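Local coordinates for protein cysteine desulfurase (Elizabethkingia anophelis NUHP1, PDB 5VPR) that probably removes sulfur from L-cysteine, using pyridoxal 5'-phosphate as cofactor, to yield L-alanine and a sulfur-loaded carrier, at residues Y318-L323 with A336-V341. Numbering follows the deposited sequence.
Sequences YAQRKL and ANRAGV
Gln320, on a turn of the helix 305-324, and Arg338, in the loop that leads into the strand 341-345, meet across a wide backbone gap: even the closest CA atoms, those of Gln320 and Val341, stand 9.4 Å apart. Two long polar side chains span this distance, and a single pair does all the touching. Both start out toward the opposite segment. Gln320 lies fully stretched, its CG anti to the backbone N (chi1 180°) and the chain extended beyond, which carries the amide to the guanidinium. Gln320 OE1 accepts a bond from Arg338 NH2, which approaches nearly along the C=O axis and is modelled at 2.5 Å, short enough that its exact length is doubtful, and a weak second one from Arg338 NH1 at 3.2 Å. The carbonyl oxygen thus sits at the guanidinium edge, slightly tilted out of its plane, with amide and guanidinium planes only 19° apart.

The helix belongs to the smaller, C-terminal part of this class-V aminotransferase fold, where it packs against the antiparallel sheet containing 341-345: Ala319 and Leu323 rest on Val342, while Gln320 reaches the loop between strands 330-331 and 341-345. Within that loop Arg338 bends at chi3 (-46°) and gives NE to Val341 O in an almost straight bond of 3.0 Å, the oxygen lying in the guanidinium plane. Bonds at NE and NH2 together restrict rotation of the group, tying the loop to the start of its own strand as well as to the helix. Weak bonds from Gln320 NE2 and Arg338 NH1 converge on Glu334 O.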
loop_
_atom_site.group_PDB
_atom_site.type_symbol
_atom_site.label_atom_id
_atom_site.label_comp_id
_atom_site.label_asym_id
_atom_site.label_seq_id
_atom_site.Cartn_x
_atom_site.Cartn_y
_atom_site.Cartn_z
ATOM N N TYR A 318 10.056 -5.782 -18.280
ATOM C CA TYR A 318 10.808 -6.976 -18.658
ATOM C C TYR A 318 10.003 -8.239 -18.377
ATOM O O TYR A 318 9.900 -9.127 -19.231
ATOM C CB TYR A 318 12.141 -7.002 -17.909
ATOM C CG TYR A 318 13.028 -8.178 -18.248
ATOM C CD1 TYR A 318 13.273 -9.193 -17.321
ATOM C CD2 TYR A 318 13.627 -8.272 -19.497
ATOM C CE1 TYR A 318 14.101 -10.271 -17.646
ATOM C CE2 TYR A 318 14.436 -9.327 -19.820
ATOM C CZ TYR A 318 14.673 -10.322 -18.902
ATOM O OH TYR A 318 15.490 -11.367 -19.265
ATOM N N ALA A 319 9.407 -8.330 -17.186
ATOM C CA ALA A 319 8.643 -9.522 -16.830
ATOM C C ALA A 319 7.447 -9.706 -17.758
ATOM O O ALA A 319 7.204 -10.807 -18.266
ATOM C CB ALA A 319 8.194 -9.442 -15.368
ATOM N N GLN A 320 6.684 -8.637 -17.994
ATOM C CA GLN A 320 5.529 -8.754 -18.880
ATOM C C GLN A 320 5.959 -9.150 -20.286
ATOM O O GLN A 320 5.294 -9.958 -20.945
ATOM C CB GLN A 320 4.730 -7.448 -18.900
ATOM C CG GLN A 320 3.507 -7.516 -19.814
ATOM C CD GLN A 320 2.591 -6.304 -19.709
ATOM O OE1 GLN A 320 2.123 -5.953 -18.625
ATOM N NE2 GLN A 320 2.322 -5.669 -20.842
ATOM N N ARG A 321 7.094 -8.627 -20.745
ATOM C CA ARG A 321 7.601 -9.012 -22.059
ATOM C C ARG A 321 7.967 -10.491 -22.094
ATOM O O ARG A 321 7.559 -11.231 -22.999
ATOM C CB ARG A 321 8.811 -8.149 -22.420
ATOM C CG ARG A 321 8.854 -7.705 -23.853
ATOM C CD ARG A 321 9.992 -6.728 -24.098
ATOM N NE ARG A 321 11.296 -7.385 -24.092
ATOM C CZ ARG A 321 12.290 -7.074 -23.269
ATOM N NH1 ARG A 321 12.138 -6.103 -22.378
ATOM N NH2 ARG A 321 13.443 -7.735 -23.347
ATOM N N LYS A 322 8.742 -10.948 -21.109
ATOM C CA LYS A 322 9.182 -12.337 -21.143
ATOM C C LYS A 322 8.013 -13.292 -20.928
ATOM O O LYS A 322 7.974 -14.372 -21.525
ATOM C CB LYS A 322 10.280 -12.561 -20.106
ATOM C CG LYS A 322 11.601 -11.904 -20.470
ATOM C CD LYS A 322 12.072 -12.375 -21.844
ATOM C CE LYS A 322 13.579 -12.210 -22.015
ATOM N NZ LYS A 322 14.077 -12.709 -23.341
ATOM N N LEU A 323 7.039 -12.907 -20.096
ATOM C CA LEU A 323 5.921 -13.807 -19.828
ATOM C C LEU A 323 5.036 -13.960 -21.055
ATOM O O LEU A 323 4.546 -15.060 -21.341
ATOM C CB LEU A 323 5.105 -13.305 -18.644
ATOM C CG LEU A 323 5.741 -13.450 -17.258
ATOM C CD1 LEU A 323 4.828 -12.845 -16.212
ATOM C CD2 LEU A 323 6.052 -14.904 -16.938
ATOM N N ALA A 336 -2.611 -1.439 -19.333
ATOM C CA ALA A 336 -2.847 -0.415 -18.323
ATOM C C ALA A 336 -1.547 0.030 -17.658
ATOM O O ALA A 336 -0.568 -0.718 -17.583
ATOM C CB ALA A 336 -3.821 -0.923 -17.257
ATOM N N ASN A 337 -1.558 1.268 -17.167
ATOM C CA ASN A 337 -0.482 1.783 -16.329
ATOM C C ASN A 337 -0.534 1.090 -14.966
ATOM O O ASN A 337 -1.550 1.156 -14.266
ATOM C CB ASN A 337 -0.629 3.303 -16.206
ATOM C CG ASN A 337 0.346 3.930 -15.217
ATOM O OD1 ASN A 337 1.397 3.366 -14.913
ATOM N ND2 ASN A 337 -0.007 5.110 -14.710
ATOM N N ARG A 338 0.545 0.401 -14.593
ATOM C CA ARG A 338 0.521 -0.445 -13.413
ATOM C C ARG A 338 1.772 -0.227 -12.577
ATOM O O ARG A 338 2.826 0.163 -13.087
ATOM C CB ARG A 338 0.410 -1.934 -13.769
ATOM C CG ARG A 338 -0.847 -2.282 -14.545
ATOM C CD ARG A 338 -1.088 -3.785 -14.552
ATOM N NE ARG A 338 0.127 -4.536 -14.847
ATOM C CZ ARG A 338 0.653 -4.664 -16.059
ATOM N NH1 ARG A 338 0.079 -4.083 -17.103
ATOM N NH2 ARG A 338 1.759 -5.368 -16.220
ATOM N N ALA A 339 1.637 -0.488 -11.283
ATOM C CA ALA A 339 2.715 -0.317 -10.316
ATOM C C ALA A 339 3.060 -1.690 -9.750
ATOM O O ALA A 339 2.312 -2.242 -8.940
ATOM C CB ALA A 339 2.326 0.662 -9.213
ATOM N N GLY A 340 4.168 -2.250 -10.224
ATOM C CA GLY A 340 4.834 -3.365 -9.576
ATOM C C GLY A 340 4.135 -4.708 -9.590
ATOM O O GLY A 340 4.521 -5.582 -8.816
ATOM N N VAL A 341 3.135 -4.917 -10.444
ATOM C CA VAL A 341 2.340 -6.145 -10.409
ATOM C C VAL A 341 2.133 -6.650 -11.836
ATOM O O VAL A 341 1.598 -5.918 -12.676
ATOM C CB VAL A 341 0.973 -5.927 -9.734
ATOM C CG1 VAL A 341 0.155 -7.205 -9.792
ATOM C CG2 VAL A 341 1.122 -5.446 -8.276
#